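Local atomic coordinates of 273aa long hypothetical dTDP-4-dehydrorhamnose reductase (Sulfolobus tokodaii, PDB entry 2GGS), a protein that binds NADPH in a Rossmann-type fold and probably reduces dTDP-4-dehydrorhamnose. Residues A[102-114]-A[123-137]. Numbering follows the deposited sequence.
Sequences IVHISTDYVFDGE and IPNPINYYGLSKLLG. With NDP (NADPH dihydro-nicotinamide-adenine-dinucleotide phosphate), chain C.
Lys134 reaches Ile105 because its chain is bent at both chi2 and chi3, while Tyr130 holds CG anti to the backbone N (chi1 167°) and carries its ring across to Thr107, CE2 nearest OG1, with OH reaching ribose O2D. Both groups rise from helix 129-141 onto strand 101-107 in a beta-alpha-beta unit of the Rossmann fold, completed by strand 147-151. Tyr130 and Lys134, one helical turn apart, make the Tyr-X-X-X-Lys signature of short-chain dehydrogenases/reductases, a textbook case of a helix presenting two polar groups to one nicotinamide ribose.

NZ of Lys134 donates to Ile105 O (2.8 Å), tilted 23° from the carbonyl plane. The same Lys134 NZ donates to NDP O3D at 2.9 Å and, weakly, to O2D. The hydroxyl OH of Tyr130 shares a hydrogen bond of 2.8 Å with that same NDP O2D. Lys134 CG lies over one face of the Tyr130 ring, offset toward the rim, and Thr107 CG2 abuts Lys134 CB at 3.5 Å. A phenylalanine in place of Tyr130 would probably keep much of this packing but leave ribose O2D without its hydroxyl partner and deprive the water between Thr107 OG1 and Tyr130 OH of one of its holds.

Beyond the strand the chain turns through Tyr109 and Val110. Gly131 lets the helix come close here: its CA sits 3.4 Å from Tyr109 O, where a CB would collide. The helix start is capped by Asn128, whose OD1 accepts from Gly131 N while ND2 bonds to Lys243 O. Val110 CG2 lies beside the ring of Pro124, and CG1 meets Leu135 CB. Farther out, Asn125 N donates to Val110 O (2.8 Å) in the carbonyl plane, the N-H...O angle bent to 133°.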
loop_
_atom_site.group_PDB
_atom_site.type_symbol
_atom_site.label_atom_id
_atom_site.label_comp_id
_atom_site.label_asym_id
_atom_site.label_seq_id
_atom_site.Cartn_x
_atom_site.Cartn_y
_atom_site.Cartn_z
ATOM N N ILE A 102 -6.139 -10.327 11.754
ATOM C CA ILE A 102 -5.606 -9.008 11.405
ATOM C C ILE A 102 -4.691 -9.107 10.177
ATOM O O ILE A 102 -3.739 -9.898 10.166
ATOM C CB ILE A 102 -4.833 -8.433 12.571
ATOM C CG1 ILE A 102 -5.800 -8.192 13.755
ATOM C CG2 ILE A 102 -4.086 -7.132 12.142
ATOM C CD1 ILE A 102 -5.255 -7.332 14.802
ATOM N N VAL A 103 -4.999 -8.326 9.143
ATOM C CA VAL A 103 -4.173 -8.269 7.917
ATOM C C VAL A 103 -3.671 -6.843 7.763
ATOM O O VAL A 103 -4.484 -5.914 7.585
ATOM C CB VAL A 103 -4.989 -8.670 6.631
ATOM C CG1 VAL A 103 -4.096 -8.553 5.369
ATOM C CG2 VAL A 103 -5.582 -10.073 6.789
ATOM N N HIS A 104 -2.356 -6.647 7.854
ATOM C CA HIS A 104 -1.823 -5.302 7.893
ATOM C C HIS A 104 -1.037 -5.063 6.590
ATOM O O HIS A 104 -0.241 -5.907 6.184
ATOM C CB HIS A 104 -0.876 -5.127 9.097
ATOM C CG HIS A 104 -0.098 -3.858 9.026
ATOM N ND1 HIS A 104 -0.712 -2.625 9.149
ATOM C CD2 HIS A 104 1.210 -3.608 8.761
ATOM C CE1 HIS A 104 0.184 -1.676 8.963
ATOM N NE2 HIS A 104 1.365 -2.240 8.750
ATOM N N ILE A 105 -1.239 -3.909 5.966
ATOM C CA ILE A 105 -0.564 -3.640 4.692
ATOM C C ILE A 105 0.687 -2.811 4.924
ATOM O O ILE A 105 0.665 -1.802 5.637
ATOM C CB ILE A 105 -1.512 -2.939 3.680
ATOM C CG1 ILE A 105 -2.863 -3.690 3.541
ATOM C CG2 ILE A 105 -0.770 -2.775 2.316
ATOM C CD1 ILE A 105 -2.765 -5.171 3.142
ATOM N N SER A 106 1.812 -3.243 4.341
ATOM C CA SER A 106 3.060 -2.541 4.512
ATOM C C SER A 106 3.722 -2.219 3.160
ATOM O O SER A 106 3.074 -2.282 2.106
ATOM C CB SER A 106 3.994 -3.299 5.469
ATOM O OG SER A 106 5.133 -2.521 5.858
ATOM N N THR A 107 4.986 -1.819 3.216
ATOM C CA THR A 107 5.634 -1.140 2.075
ATOM C C THR A 107 7.058 -1.623 1.798
ATOM O O THR A 107 7.820 -1.946 2.711
ATOM C CB THR A 107 5.620 0.421 2.272
ATOM O OG1 THR A 107 6.277 1.069 1.166
ATOM C CG2 THR A 107 6.309 0.819 3.593
ATOM N N ASP A 108 7.427 -1.579 0.514
ATOM C CA ASP A 108 8.784 -1.785 0.056
ATOM C C ASP A 108 9.774 -0.722 0.552
ATOM O O ASP A 108 10.975 -0.965 0.591
ATOM C CB ASP A 108 8.792 -1.894 -1.492
ATOM C CG ASP A 108 8.311 -0.635 -2.200
ATOM O OD1 ASP A 108 7.459 0.118 -1.655
ATOM O OD2 ASP A 108 8.771 -0.404 -3.345
ATOM N N TYR A 109 9.265 0.464 0.970
ATOM C CA TYR A 109 10.141 1.507 1.525
ATOM C C TYR A 109 10.649 1.191 2.946
ATOM O O TYR A 109 11.391 1.968 3.515
ATOM C CB TYR A 109 9.469 2.908 1.486
ATOM C CG TYR A 109 9.443 3.538 0.114
ATOM C CD1 TYR A 109 9.643 2.751 -1.058
ATOM C CD2 TYR A 109 9.254 4.914 -0.042
ATOM C CE1 TYR A 109 9.630 3.334 -2.331
ATOM C CE2 TYR A 109 9.227 5.505 -1.329
ATOM C CZ TYR A 109 9.416 4.702 -2.457
ATOM O OH TYR A 109 9.390 5.244 -3.736
ATOM N N VAL A 110 10.253 0.057 3.526
ATOM C CA VAL A 110 10.978 -0.379 4.736
ATOM C C VAL A 110 12.407 -0.838 4.434
ATOM O O VAL A 110 13.177 -0.989 5.369
ATOM C CB VAL A 110 10.267 -1.492 5.564
ATOM C CG1 VAL A 110 8.807 -1.088 5.952
ATOM C CG2 VAL A 110 10.327 -2.861 4.840
ATOM N N PHE A 111 12.744 -1.083 3.157
ATOM C CA PHE A 111 14.122 -1.528 2.782
ATOM C C PHE A 111 15.002 -0.374 2.309
ATOM O O PHE A 111 14.484 0.644 1.830
ATOM C CB PHE A 111 14.039 -2.620 1.707
ATOM C CG PHE A 111 13.298 -3.848 2.164
ATOM C CD1 PHE A 111 13.897 -4.741 3.059
ATOM C CD2 PHE A 111 11.994 -4.109 1.711
ATOM C CE1 PHE A 111 13.197 -5.876 3.518
ATOM C CE2 PHE A 111 11.299 -5.259 2.117
ATOM C CZ PHE A 111 11.892 -6.141 3.034
ATOM N N ASP A 112 16.330 -0.547 2.422
ATOM C CA ASP A 112 17.222 0.582 2.141
ATOM C C ASP A 112 17.454 0.783 0.643
ATOM O O ASP A 112 17.909 1.838 0.218
ATOM C CB ASP A 112 18.536 0.547 2.953
ATOM C CG ASP A 112 19.387 -0.655 2.674
ATOM O OD1 ASP A 112 19.273 -1.228 1.582
ATOM O OD2 ASP A 112 20.250 -0.976 3.543
ATOM N N GLY A 113 17.072 -0.216 -0.140
ATOM C CA GLY A 113 17.145 -0.135 -1.596
ATOM C C GLY A 113 18.503 -0.357 -2.234
ATOM O O GLY A 113 18.659 -0.121 -3.431
ATOM N N GLU A 114 19.468 -0.832 -1.458
ATOM C CA GLU A 114 20.811 -1.107 -1.986
ATOM C C GLU A 114 20.921 -2.489 -2.630
ATOM O O GLU A 114 21.886 -2.760 -3.368
ATOM C CB GLU A 114 21.883 -0.846 -0.902
ATOM C CG GLU A 114 21.989 0.675 -0.591
ATOM C CD GLU A 114 22.447 1.514 -1.821
ATOM O OE1 GLU A 114 21.619 2.195 -2.510
ATOM O OE2 GLU A 114 23.658 1.467 -2.136
ATOM N N ILE A 123 16.194 -8.007 5.908
ATOM C CA ILE A 123 16.088 -7.120 7.059
ATOM C C ILE A 123 15.787 -5.695 6.642
ATOM O O ILE A 123 16.590 -5.057 5.945
ATOM C CB ILE A 123 17.420 -7.133 7.890
ATOM C CG1 ILE A 123 17.727 -8.538 8.403
ATOM C CG2 ILE A 123 17.364 -6.112 9.035
ATOM C CD1 ILE A 123 16.701 -9.097 9.341
ATOM N N PRO A 124 14.653 -5.148 7.124
ATOM C CA PRO A 124 14.307 -3.740 6.859
ATOM C C PRO A 124 15.335 -2.784 7.416
ATOM O O PRO A 124 15.928 -3.026 8.496
ATOM C CB PRO A 124 12.972 -3.562 7.611
ATOM C CG PRO A 124 12.381 -4.966 7.658
ATOM C CD PRO A 124 13.594 -5.820 7.910
ATOM N N ASN A 125 15.559 -1.704 6.668
ATOM C CA ASN A 125 16.501 -0.660 7.050
ATOM C C ASN A 125 16.106 0.606 6.291
ATOM O O ASN A 125 16.808 1.038 5.366
ATOM C CB ASN A 125 17.956 -1.065 6.732
ATOM C CG ASN A 125 18.984 -0.109 7.354
ATOM O OD1 ASN A 125 18.737 0.522 8.379
ATOM N ND2 ASN A 125 20.150 -0.027 6.739
ATOM N N PRO A 126 14.962 1.216 6.665
ATOM C CA PRO A 126 14.407 2.315 5.842
ATOM C C PRO A 126 15.295 3.555 5.821
ATOM O O PRO A 126 15.996 3.852 6.837
ATOM C CB PRO A 126 13.058 2.656 6.520
ATOM C CG PRO A 126 12.886 1.698 7.670
ATOM C CD PRO A 126 14.160 0.900 7.863
ATOM N N ILE A 127 15.265 4.275 4.697
ATOM C CA ILE A 127 16.014 5.526 4.547
ATOM C C ILE A 127 15.145 6.791 4.461
ATOM O O ILE A 127 15.640 7.891 4.169
ATOM C CB ILE A 127 17.041 5.445 3.385
ATOM C CG1 ILE A 127 16.333 5.426 2.017
ATOM C CG2 ILE A 127 17.949 4.233 3.602
ATOM C CD1 ILE A 127 17.317 5.497 0.768
ATOM N N ASN A 128 13.840 6.646 4.692
ATOM C CA ASN A 128 12.972 7.802 4.820
ATOM C C ASN A 128 11.979 7.557 5.944
ATOM O O ASN A 128 11.782 6.385 6.335
ATOM C CB ASN A 128 12.275 8.152 3.487
ATOM C CG ASN A 128 11.521 6.974 2.882
ATOM O OD1 ASN A 128 10.635 6.388 3.505
ATOM N ND2 ASN A 128 11.877 6.629 1.650
ATOM N N TYR A 129 11.368 8.629 6.464
ATOM C CA TYR A 129 10.469 8.479 7.613
ATOM C C TYR A 129 9.138 7.766 7.269
ATOM O O TYR A 129 8.546 7.116 8.131
ATOM C CB TYR A 129 10.259 9.797 8.395
ATOM C CG TYR A 129 9.732 9.424 9.756
ATOM C CD1 TYR A 129 10.578 8.817 10.693
ATOM C CD2 TYR A 129 8.369 9.548 10.061
ATOM C CE1 TYR A 129 10.082 8.377 11.940
ATOM C CE2 TYR A 129 7.867 9.092 11.313
ATOM C CZ TYR A 129 8.744 8.528 12.234
ATOM O OH TYR A 129 8.263 8.039 13.440
ATOM N N TYR A 130 8.661 7.875 6.035
ATOM C CA TYR A 130 7.507 7.095 5.648
ATOM C C TYR A 130 7.840 5.613 5.892
ATOM O O TYR A 130 7.090 4.899 6.573
ATOM C CB TYR A 130 7.154 7.329 4.166
ATOM C CG TYR A 130 6.170 6.324 3.632
ATOM C CD1 TYR A 130 4.847 6.300 4.057
ATOM C CD2 TYR A 130 6.581 5.358 2.699
ATOM C CE1 TYR A 130 3.937 5.366 3.550
ATOM C CE2 TYR A 130 5.680 4.389 2.203
ATOM C CZ TYR A 130 4.371 4.400 2.627
ATOM O OH TYR A 130 3.465 3.493 2.129
ATOM N N GLY A 131 8.976 5.175 5.349
ATOM C CA GLY A 131 9.446 3.789 5.548
ATOM C C GLY A 131 9.622 3.375 7.013
ATOM O O GLY A 131 9.200 2.289 7.437
ATOM N N LEU A 132 10.227 4.254 7.805
ATOM C CA LEU A 132 10.438 3.969 9.234
ATOM C C LEU A 132 9.114 3.903 9.988
ATOM O O LEU A 132 8.884 2.964 10.755
ATOM C CB LEU A 132 11.380 5.014 9.871
ATOM C CG LEU A 132 11.645 4.674 11.359
ATOM C CD1 LEU A 132 12.122 3.226 11.597
ATOM C CD2 LEU A 132 12.645 5.674 11.954
ATOM N N SER A 133 8.252 4.912 9.813
ATOM C CA SER A 133 6.933 4.850 10.468
ATOM C C SER A 133 6.182 3.568 10.098
ATOM O O SER A 133 5.595 2.923 10.969
ATOM C CB SER A 133 6.070 6.107 10.209
ATOM O OG SER A 133 5.801 6.276 8.833
ATOM N N LYS A 134 6.224 3.183 8.810
ATOM C CA LYS A 134 5.613 1.948 8.388
ATOM C C LYS A 134 6.284 0.738 9.019
ATOM O O LYS A 134 5.589 -0.178 9.486
ATOM C CB LYS A 134 5.574 1.866 6.854
ATOM C CG LYS A 134 4.570 2.889 6.220
ATOM C CD LYS A 134 3.092 2.555 6.428
ATOM C CE LYS A 134 2.663 1.216 5.782
ATOM N NZ LYS A 134 1.231 0.895 6.021
ATOM N N LEU A 135 7.597 0.748 9.098
ATOM C CA LEU A 135 8.316 -0.378 9.734
ATOM C C LEU A 135 7.918 -0.505 11.201
ATOM O O LEU A 135 7.722 -1.596 11.676
ATOM C CB LEU A 135 9.821 -0.218 9.634
ATOM C CG LEU A 135 10.615 -1.280 10.399
ATOM C CD1 LEU A 135 10.273 -2.683 9.886
ATOM C CD2 LEU A 135 12.105 -0.948 10.234
ATOM N N LEU A 136 7.777 0.613 11.905
ATOM C CA LEU A 136 7.288 0.566 13.291
ATOM C C LEU A 136 5.870 -0.003 13.374
ATOM O O LEU A 136 5.608 -0.859 14.219
ATOM C CB LEU A 136 7.434 1.941 13.971
ATOM C CG LEU A 136 8.896 2.432 14.008
ATOM C CD1 LEU A 136 8.973 3.814 14.651
ATOM C CD2 LEU A 136 9.917 1.467 14.657
ATOM N N GLY A 137 4.981 0.361 12.457
ATOM C CA GLY A 137 3.681 -0.284 12.366
ATOM C C GLY A 137 3.779 -1.791 12.134
ATOM O O GLY A 137 3.049 -2.552 12.755
HETATM P PA NDP C . -4.066 6.084 -0.037
HETATM O O1A NDP C . -3.223 7.267 0.200
HETATM O O2A NDP C . -4.808 6.119 -1.320
HETATM O O5B NDP C . -5.109 5.860 1.128
HETATM C C5B NDP C . -4.773 6.170 2.469
HETATM C C4B NDP C . -5.982 5.786 3.282
HETATM O O4B NDP C . -5.634 5.944 4.660
HETATM C C3B NDP C . -7.213 6.620 2.968
HETATM O O3B NDP C . -8.332 5.776 2.958
HETATM C C2B NDP C . -7.264 7.557 4.182
HETATM O O2B NDP C . -8.595 7.905 4.417
HETATM C C1B NDP C . -6.729 6.622 5.257
HETATM N N9A NDP C . -6.255 7.372 6.425
HETATM C C8A NDP C . -5.153 8.171 6.500
HETATM N N7A NDP C . -5.093 8.698 7.756
HETATM C C5A NDP C . -6.147 8.232 8.447
HETATM C C6A NDP C . -6.591 8.450 9.757
HETATM N N6A NDP C . -5.959 9.356 10.555
HETATM N N1A NDP C . -7.748 7.822 10.132
HETATM C C2A NDP C . -8.476 6.981 9.299
HETATM N N3A NDP C . -8.040 6.788 8.010
HETATM C C4A NDP C . -6.907 7.410 7.611
HETATM O O3 NDP C . -3.028 4.849 0.136
HETATM P PN NDP C . -2.979 3.486 -0.741
HETATM O O1N NDP C . -4.274 2.886 -0.973
HETATM O O2N NDP C . -2.092 3.864 -1.865
HETATM O O5D NDP C . -2.093 2.588 0.243
HETATM C C5D NDP C . -2.679 1.497 0.945
HETATM C C4D NDP C . -1.676 0.829 1.877
HETATM O O4D NDP C . -0.604 0.350 1.099
HETATM C C3D NDP C . -1.067 1.756 2.925
HETATM O O3D NDP C . -0.841 0.924 4.032
HETATM C C2D NDP C . 0.249 2.179 2.319
HETATM O O2D NDP C . 1.163 2.563 3.331
HETATM C C1D NDP C . 0.633 0.859 1.606
HETATM N N1N NDP C . 1.576 1.115 0.511
HETATM C C2N NDP C . 1.267 2.108 -0.379
HETATM C C3N NDP C . 1.996 2.291 -1.546
HETATM C C7N NDP C . 1.604 3.391 -2.479
HETATM O O7N NDP C . 2.476 3.728 -3.533
HETATM N N7N NDP C . 0.457 4.041 -2.294
HETATM C C4N NDP C . 3.180 1.397 -1.865
HETATM C C5N NDP C . 3.468 0.354 -0.811
HETATM C C6N NDP C . 2.642 0.259 0.316
HETATM P P2B NDP C . -9.205 9.389 3.993
HETATM O O1X NDP C . -10.658 9.131 4.008
HETATM O O2X NDP C . -8.666 9.772 2.656
HETATM O O3X NDP C . -8.768 10.456 5.029
HETATM O O HOH W 1 3.768 -1.213 7.759
HETATM O O HOH W 2 4.740 2.709 -0.489
HETATM O O HOH W 3 13.627 3.169 2.531
HETATM O O HOH W 4 17.125 -3.046 3.691
#